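PDB 4UWM: 3,6-diketocamphane 1,6-monooxygenase from Pseudomonas putida, which catalyses the FMNH2-dependent Baeyer-Villiger oxidation of a diketocamphane to its lactone, a step that lets the bacterium grow on (-)-camphor. Local coordinates for residues S29-D34 and L66-I71; T201-N206 and I223-D228; T326-I331 and K367-K372. One frame throughout, in Å; residues are numbered along the deposited sequence. Where two conformers were deposited one is given.

Contact 1: residues S29-D34 and L66-I71; sequences SAVQAD and LQTKNI
D34 and I71 have their CA atoms 5.2 Å apart where the end of helix 19-35 passes the loop between helix 57-65 and strand 72-79. The carboxylate of D34 carries the contact. CG is anti to the backbone N (chi1 -173°), and both oxygens beyond it take backbone N-H groups of the loop. D34 OD1 accepts two of them. N70 N, 2.9 Å from D34 OD1, meets the syn lone pair of that oxygen. I71 N is 2.8 Å from OD1 and comes on the anti side, 29° out of the carboxylate plane. K69 N reaches D34 OD2 at 2.9 Å, from above that plane. Methyl contacts continue this grip along the helix. T68 CG2 lies 3.8 Å from D34 CB, while the hydroxyl of T68 is bonded to A64 O. A33 CB meets I71 CD1 at 3.6 Å. V31 CG2 rests 3.9 Å from Q67 O. A water also links D34 O to N70 ND2. An alanine in place of D34 would probably leave the N-H groups of K69, N70 and I71 without their acceptor and the loop freer to move. With three amide N-H groups around it, the carboxylate is likely to stay ionised. One acidic side chain thus binds three successive loop residues to the helix, just before the chain enters strand 72-79 of the barrel.

Contact 2: residues T201-N206 and I223-D228; sequences TGFSYN and IFSGLD. With FMN (flavin mononucleotide), chain C.
F203 and I223 meet beside the flavin of FMN. F203 CD1 lies 4.1 Å from I223 CB, which sits at the edge of the ring; the two side chains cross at about a right angle. FMN C8M lies over the centre of one face of the F203 ring. I223 CD1 is 3.8 Å from FMN N5, so this side chain touches the flavin too. Segment 201-206 binds the ribityl chain and phosphate; H10, S44, M76, S207 and S209 also bond FMN. FMN O4' donates to T201 O at 2.9 Å. S204 grips one phosphate oxygen twice: S204 OG is 2.9 Å from FMN O2P, and the N-H of S204 adds a second bond. F203 N makes weak bonds to the same oxygen and to O5'. Behind this shell, S225 CB lies 3.8 Å from F203 CE1. One water bonds F203 O, I223 O and S225 OG, tying the two segments together. Further out, Y205 CE1 meets D228 CB at 3.9 Å, while the carboxylate of D228 forms a salt bridge with K300. The contact sits at the C-terminal ends of parallel neighbours 198-202 and 219-223, where TIM barrels carry their active sites, and reaches the start of helix 227-244.

Contact 3: residues T326-I331 and K367-K372; sequences TVTEKI and KEVAPK
V369 and T328 meet between helices 324-338 and 356-369, with their CA atoms 5.5 Å apart. The side chain of V369 points at the opposite helix. Its CG1, anti to the backbone N (chi1 176°), meets three residues there. V327 CG1 is 3.9 Å from V369 CG1, and the two side chains cross at about a right angle. I331, one turn further on, approaches obliquely, and its CD1 lies 3.8 Å from V369 CG1. T328 and V369 instead slide past each other in opposite directions. Here it is the hydroxyl that touches, with T328 OG1 3.6 Å from V369 CG1. T328 OG1 is anti to the carbonyl carbon (chi1 -55°), and it is hydrogen-bonded to P324 O, one turn back in its own helix.

No direct hydrogen bond joins the two segments. A water takes that place. It donates to T328 OG1 at 2.6 Å and to E368 O, more loosely, at 3.2 Å. In one of the two deposited conformers of K372, its NZ also donates to E368 O at 2.8 Å, in the carbonyl plane and on a lone pair. E368 O then has two donors, one of them probably charged. K372 starts towards the other helix, and its CB lies 4.3 Å from T328 CG2, but the rest of its chain leads away to reach E368.

The contact is apolar on its V327 and I331 side and water-bridged at T328. It lies away from the FMN site. I373, just past segment 367-372, touches T328 and I331, and L320 of strand 320-322 also touches I331. The last long helix, 356-369, thus packs beside helix 324-338, with strand 343-347 between them in the chain.

In the fold
The three contacts follow one another along the chain, each closing before the next opens, so none nests or crosses. Contact 1 closes the first loop, which holds strand 40-43 and helix 57-65 and returns just before strand 72-79. Contact 2 closes the shortest, through helix 208-216 and strand 219-223, at the FMN site. Contact 3 closes the last, through strand 343-347, and ties the C-terminal helix to helix 324-338. Contacts 1 and 2 are on opposite sides of the chain's centre, about 29 Å apart between centres. Contact 3 is about 22 Å from each by the same measure. Together they join neighbouring parts around one TIM barrel of the bacterial luciferase family.

Contact 1: residues S29-D34 and L66-I71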
ATOM      1  N   SER A  29       3.907  11.081  13.398  1.00 16.72           N
ATOM      2  CA  SER A  29       4.523  10.224  14.401  1.00 17.78           C
ATOM      3  C   SER A  29       5.836   9.637  13.883  1.00 20.81           C
ATOM      4  O   SER A  29       6.831   9.638  14.604  1.00 19.64           O
ATOM      5  CB  SER A  29       3.577   9.100  14.829  1.00 17.91           C
ATOM      6  OG  SER A  29       2.590   9.557  15.746  1.00 20.59           O
ATOM      7  N   ALA A  30       5.841   9.156  12.627  1.00 19.35           N
ATOM      8  CA  ALA A  30       7.050   8.569  12.046  1.00 17.13           C
ATOM      9  C   ALA A  30       8.185   9.607  11.939  1.00 19.20           C
ATOM     10  O   ALA A  30       9.333   9.315  12.296  1.00 18.27           O
ATOM     11  CB  ALA A  30       6.739   7.985  10.666  1.00 15.56           C
ATOM     12  N   VAL A  31       7.856  10.795  11.438  1.00 17.59           N
ATOM     13  CA  VAL A  31       8.825  11.902  11.318  1.00 22.42           C
ATOM     14  C   VAL A  31       9.417  12.295  12.694  1.00 22.83           C
ATOM     15  O   VAL A  31      10.637  12.394  12.840  1.00 23.30           O
ATOM     16  CB  VAL A  31       8.218  13.135  10.600  1.00 23.88           C
ATOM     17  CG1 VAL A  31       9.183  14.321  10.601  1.00 27.53           C
ATOM     18  CG2 VAL A  31       7.838  12.784   9.170  1.00 24.53           C
ATOM     19  N   GLN A  32       8.565  12.466  13.704  1.00 22.00           N
ATOM     20  CA  GLN A  32       9.035  12.911  15.021  1.00 23.60           C
ATOM     21  C   GLN A  32       9.906  11.828  15.662  1.00 28.89           C
ATOM     22  O   GLN A  32      10.933  12.147  16.259  1.00 25.53           O
ATOM     23  CB  GLN A  32       7.858  13.296  15.930  1.00 27.52           C
ATOM     24  CG  GLN A  32       8.238  13.977  17.249  1.00 25.89           C
ATOM     25  CD  GLN A  32       8.639  13.003  18.357  1.00 29.93           C
ATOM     26  OE1 GLN A  32       8.266  11.819  18.362  1.00 22.95           O
ATOM     27  NE2 GLN A  32       9.395  13.508  19.318  1.00 28.46           N
ATOM     28  N   ALA A  33       9.504  10.554  15.534  1.00 21.62           N
ATOM     29  CA  ALA A  33      10.281   9.461  16.116  1.00 20.52           C
ATOM     30  C   ALA A  33      11.658   9.391  15.463  1.00 26.31           C
ATOM     31  O   ALA A  33      12.672   9.237  16.155  1.00 26.66           O
ATOM     32  CB  ALA A  33       9.535   8.128  16.018  1.00 20.23           C
ATOM     33  N   ASP A  34      11.694   9.526  14.132  1.00 22.10           N
ATOM     34  CA  ASP A  34      12.947   9.587  13.394  1.00 28.70           C
ATOM     35  C   ASP A  34      13.831  10.749  13.914  1.00 29.19           C
ATOM     36  O   ASP A  34      15.020  10.541  14.136  1.00 30.22           O
ATOM     37  CB  ASP A  34      12.666   9.750  11.891  1.00 26.17           C
ATOM     38  CG  ASP A  34      13.906   9.644  11.031  1.00 20.18           C
ATOM     39  OD1 ASP A  34      14.659   8.637  11.123  1.00 22.81           O
ATOM     40  OD2 ASP A  34      14.098  10.555  10.198  1.00 20.82           O
ATOM     41  N   LEU A  66      10.080   8.438   2.439  1.00 19.26           N
ATOM     42  CA  LEU A  66      11.003   9.458   1.960  1.00 25.08           C
ATOM     43  C   LEU A  66      10.994  10.677   2.886  1.00 27.75           C
ATOM     44  O   LEU A  66      11.683  11.632   2.612  1.00 31.99           O
ATOM     45  CB  LEU A  66      10.727   9.854   0.497  1.00 21.57           C
ATOM     46  CG  LEU A  66      10.702   8.726  -0.576  1.00 23.46           C
ATOM     47  CD1 LEU A  66      10.723   9.262  -1.995  1.00 21.84           C
ATOM     48  CD2 LEU A  66      11.837   7.732  -0.411  1.00 28.17           C
ATOM     49  N   GLN A  67      10.223  10.611   3.975  1.00 26.97           N
ATOM     50  CA  GLN A  67      10.148  11.722   4.932  0.60 28.13           C
ATOM     51  C   GLN A  67      11.016  11.466   6.151  1.00 25.85           C
ATOM     52  O   GLN A  67      11.041  12.264   7.081  1.00 27.06           O
ATOM     53  CB  GLN A  67       8.701  11.972   5.378  0.60 26.75           C
ATOM     54  CG  GLN A  67       7.781  12.431   4.259  0.60 30.65           C
ATOM     55  CD  GLN A  67       6.459  12.967   4.760  0.60 32.59           C
ATOM     56  OE1 GLN A  67       6.407  13.771   5.699  0.60 35.80           O
ATOM     57  NE2 GLN A  67       5.374  12.540   4.122  0.60 32.07           N
ATOM     58  N   THR A  68      11.737  10.358   6.144  1.00 21.48           N
ATOM     59  CA  THR A  68      12.530   9.958   7.290  1.00 20.17           C
ATOM     60  C   THR A  68      13.881   9.502   6.774  1.00 24.58           C
ATOM     61  O   THR A  68      13.998   9.153   5.581  1.00 21.42           O
ATOM     62  CB  THR A  68      11.860   8.804   8.067  1.00 22.50           C
ATOM     63  OG1 THR A  68      11.545   7.738   7.164  1.00 22.83           O
ATOM     64  CG2 THR A  68      10.558   9.262   8.748  1.00 21.91           C
ATOM     65  N   LYS A  69      14.874   9.468   7.671  1.00 25.75           N
ATOM     66  CA  LYS A  69      16.255   9.161   7.303  0.60 25.00           C
ATOM     67  C   LYS A  69      16.762   7.847   7.885  1.00 23.81           C
ATOM     68  O   LYS A  69      17.365   7.052   7.184  1.00 26.70           O
ATOM     69  CB  LYS A  69      17.191  10.310   7.720  0.60 32.47           C
ATOM     70  CG  LYS A  69      17.335  11.426   6.688  0.60 37.63           C
ATOM     71  CD  LYS A  69      16.795  12.763   7.179  0.60 43.64           C
ATOM     72  CE  LYS A  69      15.340  12.987   6.800  0.60 47.23           C
ATOM     73  NZ  LYS A  69      14.900  14.365   7.156  0.60 43.89           N
ATOM     74  N   ASN A  70      16.521   7.624   9.169  1.00 22.74           N
ATOM     75  CA  ASN A  70      17.103   6.481   9.850  1.00 25.16           C
ATOM     76  C   ASN A  70      16.170   5.428  10.389  1.00 22.83           C
ATOM     77  O   ASN A  70      16.562   4.274  10.496  1.00 23.31           O
ATOM     78  CB  ASN A  70      17.975   6.960  11.027  1.00 25.37           C
ATOM     79  CG  ASN A  70      18.978   8.010  10.605  1.00 30.92           C
ATOM     80  OD1 ASN A  70      19.755   7.809   9.678  1.00 33.86           O
ATOM     81  ND2 ASN A  70      18.942   9.143  11.264  1.00 32.15           N
ATOM     82  N   ILE A  71      14.973   5.827  10.805  1.00 21.90           N
ATOM     83  CA  ILE A  71      14.079   4.905  11.489  1.00 20.68           C
ATOM     84  C   ILE A  71      13.765   3.720  10.558  1.00 16.92           C
ATOM     85  O   ILE A  71      13.688   3.895   9.343  1.00 21.62           O
ATOM     86  CB  ILE A  71      12.796   5.641  11.977  1.00 20.50           C
ATOM     87  CG1 ILE A  71      12.067   4.840  13.055  1.00 19.05           C
ATOM     88  CG2 ILE A  71      11.925   6.091  10.793  1.00 20.71           C
ATOM     89  CD1 ILE A  71      11.108   5.687  13.882  1.00 22.41           C
TER
HETATM   90  O   HOH W   1      17.139   8.997  13.866  1.00 36.17           O

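Contact 2: residues T201-N206 and I223-D228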
ATOM      1  N   THR A 201       4.893 -11.932  17.077  1.00 26.24           N
ATOM      2  CA  THR A 201       4.496 -11.451  18.396  0.50 27.83           C
ATOM      3  C   THR A 201       3.899 -12.597  19.186  1.00 28.89           C
ATOM      4  O   THR A 201       3.161 -13.406  18.639  1.00 28.60           O
ATOM      5  CB  THR A 201       3.448 -10.307  18.339  0.50 25.80           C
ATOM      6  OG1 THR A 201       2.284 -10.756  17.643  0.50 27.36           O
ATOM      7  CG2 THR A 201       4.004  -9.080  17.648  0.50 22.20           C
ATOM      8  N   GLY A 202       4.238 -12.662  20.471  1.00 32.74           N
ATOM      9  CA  GLY A 202       3.624 -13.628  21.386  1.00 35.96           C
ATOM     10  C   GLY A 202       2.846 -12.935  22.503  1.00 39.30           C
ATOM     11  O   GLY A 202       3.242 -11.854  22.979  1.00 36.48           O
ATOM     12  N   PHE A 203       1.717 -13.526  22.895  1.00 45.88           N
ATOM     13  CA  PHE A 203       1.005 -13.021  24.069  0.70 53.76           C
ATOM     14  C   PHE A 203       0.808 -14.060  25.164  1.00 55.30           C
ATOM     15  O   PHE A 203       1.028 -13.739  26.336  1.00 53.88           O
ATOM     16  CB  PHE A 203      -0.322 -12.312  23.751  0.70 56.30           C
ATOM     17  CG  PHE A 203      -0.988 -11.720  24.975  0.70 57.99           C
ATOM     18  CD1 PHE A 203      -0.450 -10.594  25.606  0.70 52.82           C
ATOM     19  CD2 PHE A 203      -2.134 -12.306  25.521  0.70 54.49           C
ATOM     20  CE1 PHE A 203      -1.050 -10.058  26.741  0.70 54.46           C
ATOM     21  CE2 PHE A 203      -2.734 -11.775  26.655  0.70 52.96           C
ATOM     22  CZ  PHE A 203      -2.190 -10.653  27.266  0.70 53.15           C
ATOM     23  N   SER A 204       0.443 -15.292  24.804  1.00 44.48           N
ATOM     24  CA  SER A 204       0.169 -16.319  25.807  1.00 45.08           C
ATOM     25  C   SER A 204       1.425 -16.740  26.583  1.00 44.72           C
ATOM     26  O   SER A 204       2.551 -16.510  26.128  1.00 36.76           O
ATOM     27  CB  SER A 204      -0.559 -17.515  25.186  1.00 42.14           C
ATOM     28  OG  SER A 204       0.303 -18.263  24.352  1.00 55.07           O
ATOM     29  N   TYR A 205       1.209 -17.313  27.771  1.00 47.52           N
ATOM     30  CA  TYR A 205       2.281 -17.683  28.699  1.00 43.76           C
ATOM     31  C   TYR A 205       3.259 -18.678  28.070  1.00 42.39           C
ATOM     32  O   TYR A 205       4.462 -18.397  27.954  1.00 41.46           O
ATOM     33  CB  TYR A 205       1.680 -18.247  29.996  1.00 55.21           C
ATOM     34  CG  TYR A 205       2.705 -18.563  31.060  1.00 66.18           C
ATOM     35  CD1 TYR A 205       3.330 -17.540  31.774  1.00 66.07           C
ATOM     36  CD2 TYR A 205       3.057 -19.884  31.350  1.00 72.30           C
ATOM     37  CE1 TYR A 205       4.276 -17.819  32.746  1.00 80.54           C
ATOM     38  CE2 TYR A 205       4.003 -20.172  32.322  1.00 80.40           C
ATOM     39  CZ  TYR A 205       4.608 -19.136  33.016  1.00 84.85           C
ATOM     40  OH  TYR A 205       5.546 -19.406  33.982  1.00 92.65           O
ATOM     41  N   ASN A 206       2.725 -19.835  27.676  1.00 41.65           N
ATOM     42  CA  ASN A 206       3.482 -20.836  26.931  0.60 45.77           C
ATOM     43  C   ASN A 206       3.259 -20.611  25.441  1.00 46.28           C
ATOM     44  O   ASN A 206       2.399 -21.242  24.832  1.00 50.73           O
ATOM     45  CB  ASN A 206       3.058 -22.256  27.331  0.60 48.59           C
ATOM     46  CG  ASN A 206       3.347 -22.574  28.788  0.60 48.20           C
ATOM     47  OD1 ASN A 206       4.431 -22.292  29.301  0.60 46.28           O
ATOM     48  ND2 ASN A 206       2.376 -23.178  29.458  0.60 46.88           N
ATOM     49  N   ILE A 223       4.371  -8.561  24.216  1.00 27.30           N
ATOM     50  CA  ILE A 223       3.605  -7.511  24.878  0.75 32.85           C
ATOM     51  C   ILE A 223       3.757  -7.739  26.384  1.00 34.50           C
ATOM     52  O   ILE A 223       3.449  -8.819  26.882  1.00 37.09           O
ATOM     53  CB  ILE A 223       2.108  -7.547  24.496  0.75 34.81           C
ATOM     54  CG1 ILE A 223       1.900  -7.698  22.971  0.75 34.56           C
ATOM     55  CG2 ILE A 223       1.381  -6.330  25.058  0.75 41.94           C
ATOM     56  CD1 ILE A 223       2.313  -6.514  22.109  0.75 33.58           C
ATOM     57  N   PHE A 224       4.250  -6.736  27.112  1.00 34.20           N
ATOM     58  CA  PHE A 224       4.502  -6.955  28.545  1.00 36.21           C
ATOM     59  C   PHE A 224       3.217  -7.231  29.288  1.00 36.89           C
ATOM     60  O   PHE A 224       2.287  -6.421  29.249  1.00 32.17           O
ATOM     61  CB  PHE A 224       5.238  -5.802  29.213  1.00 37.42           C
ATOM     62  CG  PHE A 224       5.556  -6.063  30.665  1.00 40.39           C
ATOM     63  CD1 PHE A 224       6.507  -7.016  31.020  1.00 41.76           C
ATOM     64  CD2 PHE A 224       4.906  -5.361  31.674  1.00 43.20           C
ATOM     65  CE1 PHE A 224       6.809  -7.260  32.355  1.00 44.07           C
ATOM     66  CE2 PHE A 224       5.197  -5.604  33.011  1.00 45.59           C
ATOM     67  CZ  PHE A 224       6.149  -6.554  33.351  1.00 43.83           C
ATOM     68  N   SER A 225       3.171  -8.386  29.948  1.00 35.66           N
ATOM     69  CA  SER A 225       1.974  -8.828  30.649  1.00 34.05           C
ATOM     70  C   SER A 225       2.275  -9.368  32.055  1.00 33.25           C
ATOM     71  O   SER A 225       1.434 -10.035  32.655  1.00 38.76           O
ATOM     72  CB  SER A 225       1.215  -9.864  29.806  1.00 36.11           C
ATOM     73  OG  SER A 225       1.863 -11.120  29.827  1.00 37.67           O
ATOM     74  N   GLY A 226       3.467  -9.060  32.571  1.00 36.77           N
ATOM     75  CA  GLY A 226       3.923  -9.572  33.871  1.00 43.09           C
ATOM     76  C   GLY A 226       5.292 -10.234  33.786  1.00 51.04           C
ATOM     77  O   GLY A 226       5.721 -10.657  32.704  1.00 40.31           O
ATOM     78  N   LEU A 227       5.979 -10.326  34.928  1.00 48.88           N
ATOM     79  CA  LEU A 227       7.354 -10.841  34.987  1.00 46.09           C
ATOM     80  C   LEU A 227       7.474 -12.310  34.580  1.00 43.07           C
ATOM     81  O   LEU A 227       8.421 -12.692  33.890  1.00 38.45           O
ATOM     82  CB  LEU A 227       7.952 -10.651  36.388  1.00 56.69           C
ATOM     83  CG  LEU A 227       8.169  -9.245  36.959  1.00 62.38           C
ATOM     84  CD1 LEU A 227       8.581  -9.333  38.424  1.00 57.09           C
ATOM     85  CD2 LEU A 227       9.210  -8.478  36.158  1.00 58.17           C
ATOM     86  N   ASP A 228       6.516 -13.127  35.011  1.00 41.65           N
ATOM     87  CA  ASP A 228       6.561 -14.561  34.750  1.00 48.72           C
ATOM     88  C   ASP A 228       6.455 -14.862  33.259  1.00 48.45           C
ATOM     89  O   ASP A 228       7.293 -15.587  32.710  1.00 43.21           O
ATOM     90  CB  ASP A 228       5.470 -15.304  35.534  1.00 51.20           C
ATOM     91  CG  ASP A 228       5.705 -15.272  37.043  1.00 57.16           C
ATOM     92  OD1 ASP A 228       6.879 -15.217  37.479  1.00 55.66           O
ATOM     93  OD2 ASP A 228       4.707 -15.304  37.792  1.00 58.58           O
TER
HETATM   94  N1  FMN C 400      -0.325  -9.194  17.435  0.60 52.04           N
HETATM   95  C2  FMN C 400       0.451  -8.585  16.494  0.60 49.03           C
HETATM   96  O2  FMN C 400       0.820  -9.231  15.490  0.60 46.98           O
HETATM   97  N3  FMN C 400       0.851  -7.304  16.598  0.60 52.66           N
HETATM   98  C4  FMN C 400       0.512  -6.533  17.640  0.60 55.58           C
HETATM   99  O4  FMN C 400       0.912  -5.352  17.688  0.60 57.96           O
HETATM  100  C4A FMN C 400      -0.339  -7.114  18.717  0.60 53.37           C
HETATM  101  N5  FMN C 400      -0.729  -6.400  19.797  0.60 53.19           N
HETATM  102  C5A FMN C 400      -1.503  -6.946  20.768  0.60 63.85           C
HETATM  103  C6  FMN C 400      -1.883  -6.179  21.872  0.60 65.18           C
HETATM  104  C7  FMN C 400      -2.679  -6.723  22.880  0.60 66.82           C
HETATM  105  C7M FMN C 400      -3.078  -5.878  24.064  0.60 63.71           C
HETATM  106  C8  FMN C 400      -3.124  -8.143  22.768  0.60 70.45           C
HETATM  107  C8M FMN C 400      -3.983  -8.783  23.824  0.60 73.77           C
HETATM  108  C9  FMN C 400      -2.746  -8.910  21.669  0.60 70.97           C
HETATM  109  C9A FMN C 400      -1.950  -8.372  20.661  0.60 65.29           C
HETATM  110  N10 FMN C 400      -1.557  -9.151  19.541  0.60 64.77           N
HETATM  111  C10 FMN C 400      -0.750  -8.537  18.547  0.60 57.13           C
HETATM  112  C1' FMN C 400      -2.002 -10.551  19.405  0.60 59.12           C
HETATM  113  C2' FMN C 400      -0.952 -11.532  19.904  0.60 56.71           C
HETATM  114  O2' FMN C 400       0.304 -11.165  19.337  0.60 47.28           O
HETATM  115  C3' FMN C 400      -1.303 -12.959  19.495  0.60 57.22           C
HETATM  116  O3' FMN C 400      -2.037 -13.572  20.565  0.60 65.47           O
HETATM  117  C4' FMN C 400      -0.041 -13.756  19.158  0.60 50.39           C
HETATM  118  O4' FMN C 400       0.416 -13.425  17.839  0.60 51.25           O
HETATM  119  C5' FMN C 400      -0.226 -15.265  19.278  0.60 46.99           C
HETATM  120  O5' FMN C 400       0.239 -15.598  20.579  0.60 40.44           O
HETATM  121  P   FMN C 400       0.553 -17.091  21.063  0.60 34.63           P
HETATM  122  O1P FMN C 400       1.162 -17.825  19.909  0.60 33.41           O
HETATM  123  O2P FMN C 400       1.520 -16.804  22.173  0.60 34.19           O
HETATM  124  O3P FMN C 400      -0.792 -17.602  21.495  0.60 39.47           O
HETATM  125  O   HOH W   2       2.913 -11.850  27.397  1.00 51.11           O

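Contact 3: residues T326-I331 and K367-K372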
ATOM      1  N   THR A 326      13.218   8.078  37.459  1.00 38.50           N
ATOM      2  CA  THR A 326      12.224   7.085  37.904  1.00 44.04           C
ATOM      3  C   THR A 326      12.000   5.972  36.864  1.00 49.73           C
ATOM      4  O   THR A 326      11.943   4.783  37.203  1.00 50.84           O
ATOM      5  CB  THR A 326      10.880   7.766  38.212  1.00 48.64           C
ATOM      6  OG1 THR A 326      11.092   8.799  39.176  1.00 54.99           O
ATOM      7  CG2 THR A 326       9.860   6.765  38.744  1.00 45.25           C
ATOM      8  N   VAL A 327      11.882   6.364  35.597  1.00 50.58           N
ATOM      9  CA  VAL A 327      11.692   5.394  34.520  1.00 46.13           C
ATOM     10  C   VAL A 327      12.950   4.547  34.321  1.00 43.63           C
ATOM     11  O   VAL A 327      12.853   3.319  34.175  1.00 41.21           O
ATOM     12  CB  VAL A 327      11.192   6.066  33.219  1.00 42.38           C
ATOM     13  CG1 VAL A 327      11.222   5.090  32.040  1.00 42.40           C
ATOM     14  CG2 VAL A 327       9.776   6.583  33.431  1.00 37.18           C
ATOM     15  N   THR A 328      14.118   5.192  34.357  1.00 46.01           N
ATOM     16  CA  THR A 328      15.399   4.483  34.246  1.00 47.14           C
ATOM     17  C   THR A 328      15.551   3.414  35.338  1.00 51.29           C
ATOM     18  O   THR A 328      15.959   2.278  35.061  1.00 49.35           O
ATOM     19  CB  THR A 328      16.598   5.451  34.282  1.00 54.32           C
ATOM     20  OG1 THR A 328      16.441   6.447  33.262  1.00 53.37           O
ATOM     21  CG2 THR A 328      17.914   4.707  34.055  1.00 61.02           C
ATOM     22  N   GLU A 329      15.204   3.775  36.570  1.00 49.67           N
ATOM     23  CA  GLU A 329      15.308   2.839  37.683  1.00 56.25           C
ATOM     24  C   GLU A 329      14.303   1.707  37.545  1.00 49.50           C
ATOM     25  O   GLU A 329      14.647   0.545  37.781  1.00 49.10           O
ATOM     26  CB  GLU A 329      15.165   3.558  39.025  1.00 65.30           C
ATOM     27  CG  GLU A 329      16.433   4.285  39.451  1.00 83.67           C
ATOM     28  CD  GLU A 329      16.254   5.128  40.703  1.00104.95           C
ATOM     29  OE1 GLU A 329      15.444   4.753  41.579  1.00107.38           O
ATOM     30  OE2 GLU A 329      16.931   6.173  40.811  1.00107.80           O
ATOM     31  N   LYS A 330      13.075   2.043  37.140  1.00 46.12           N
ATOM     32  CA  LYS A 330      12.033   1.039  36.875  1.00 45.44           C
ATOM     33  C   LYS A 330      12.445   0.019  35.804  1.00 40.83           C
ATOM     34  O   LYS A 330      12.131  -1.169  35.920  1.00 42.20           O
ATOM     35  CB  LYS A 330      10.714   1.711  36.500  1.00 45.59           C
ATOM     36  CG  LYS A 330       9.817   2.012  37.684  1.00 51.54           C
ATOM     37  CD  LYS A 330       8.759   3.033  37.309  1.00 57.83           C
ATOM     38  CE  LYS A 330       7.676   3.125  38.368  1.00 57.31           C
ATOM     39  NZ  LYS A 330       6.812   4.314  38.124  1.00 61.53           N
ATOM     40  N   ILE A 331      13.158   0.477  34.777  1.00 40.88           N
ATOM     41  CA  ILE A 331      13.637  -0.424  33.725  1.00 41.15           C
ATOM     42  C   ILE A 331      14.737  -1.336  34.272  1.00 45.80           C
ATOM     43  O   ILE A 331      14.744  -2.547  34.000  1.00 43.92           O
ATOM     44  CB  ILE A 331      14.081   0.333  32.440  1.00 41.58           C
ATOM     45  CG1 ILE A 331      12.888   1.085  31.818  1.00 39.09           C
ATOM     46  CG2 ILE A 331      14.669  -0.634  31.412  1.00 34.43           C
ATOM     47  CD1 ILE A 331      13.247   1.999  30.661  1.00 37.15           C
ATOM     48  N   LYS A 367      16.443   9.867  24.305  1.00 40.85           N
ATOM     49  CA  LYS A 367      17.707  10.571  24.552  0.50 41.88           C
ATOM     50  C   LYS A 367      18.239  10.465  25.989  1.00 43.88           C
ATOM     51  O   LYS A 367      19.451  10.397  26.195  1.00 45.91           O
ATOM     52  CB  LYS A 367      17.582  12.049  24.165  0.50 38.72           C
ATOM     53  CG  LYS A 367      17.574  12.312  22.670  0.50 41.87           C
ATOM     54  CD  LYS A 367      17.333  13.782  22.374  0.50 37.32           C
ATOM     55  CE  LYS A 367      17.482  14.075  20.889  0.50 39.83           C
ATOM     56  NZ  LYS A 367      17.018  15.447  20.542  0.50 38.19           N
ATOM     57  N   GLU A 368      17.341  10.460  26.977  1.00 48.06           N
ATOM     58  CA  GLU A 368      17.737  10.515  28.392  0.60 50.30           C
ATOM     59  C   GLU A 368      17.579   9.201  29.153  1.00 53.79           C
ATOM     60  O   GLU A 368      18.327   8.932  30.090  1.00 61.85           O
ATOM     61  CB  GLU A 368      16.983  11.628  29.131  0.60 48.69           C
ATOM     62  CG  GLU A 368      17.391  13.040  28.732  0.60 58.30           C
ATOM     63  CD  GLU A 368      16.916  14.097  29.716  0.60 64.43           C
ATOM     64  OE1 GLU A 368      16.731  13.777  30.913  0.60 63.86           O
ATOM     65  OE2 GLU A 368      16.732  15.258  29.293  0.60 65.53           O
ATOM     66  N   VAL A 369      16.601   8.385  28.768  1.00 45.07           N
ATOM     67  CA  VAL A 369      16.368   7.136  29.496  1.00 40.75           C
ATOM     68  C   VAL A 369      17.126   5.955  28.885  1.00 47.73           C
ATOM     69  O   VAL A 369      17.993   5.355  29.533  1.00 45.89           O
ATOM     70  CB  VAL A 369      14.862   6.808  29.663  1.00 40.29           C
ATOM     71  CG1 VAL A 369      14.676   5.450  30.326  1.00 41.15           C
ATOM     72  CG2 VAL A 369      14.156   7.879  30.475  1.00 40.32           C
ATOM     73  N   ALA A 370      16.810   5.636  27.631  1.00 42.80           N
ATOM     74  CA  ALA A 370      17.313   4.415  27.012  1.00 38.01           C
ATOM     75  C   ALA A 370      18.837   4.348  26.846  1.00 35.81           C
ATOM     76  O   ALA A 370      19.407   3.270  27.017  1.00 38.71           O
ATOM     77  CB  ALA A 370      16.596   4.129  25.690  1.00 32.10           C
ATOM     78  N   PRO A 371      19.503   5.474  26.511  1.00 36.54           N
ATOM     79  CA  PRO A 371      20.967   5.405  26.405  1.00 47.68           C
ATOM     80  C   PRO A 371      21.669   4.915  27.682  1.00 49.59           C
ATOM     81  O   PRO A 371      22.782   4.401  27.610  1.00 51.37           O
ATOM     82  CB  PRO A 371      21.357   6.854  26.123  1.00 50.85           C
ATOM     83  CG  PRO A 371      20.182   7.405  25.397  1.00 42.59           C
ATOM     84  CD  PRO A 371      19.004   6.802  26.108  1.00 39.07           C
ATOM     85  N   LYS A 372      21.005   5.052  28.826  1.00 51.43           N
ATOM     86  CA  LYS A 372      21.576   4.640  30.107  0.60 53.40           C
ATOM     87  C   LYS A 372      21.378   3.165  30.401  1.00 54.61           C
ATOM     88  O   LYS A 372      22.115   2.588  31.191  1.00 53.86           O
ATOM     89  CB  LYS A 372      21.024   5.489  31.258  0.60 51.39           C
ATOM     90  CG  LYS A 372      21.969   6.591  31.714  0.60 57.34           C
ATOM     91  CD  LYS A 372      21.736   7.902  30.980  0.60 56.96           C
ATOM     92  CE  LYS A 372      20.989   8.891  31.860  0.60 52.86           C
ATOM     93  NZ  LYS A 372      20.594  10.115  31.111  0.60 52.36           N
TER
HETATM   94  O   HOH W   3      18.081   8.438  33.237  1.00 66.28           O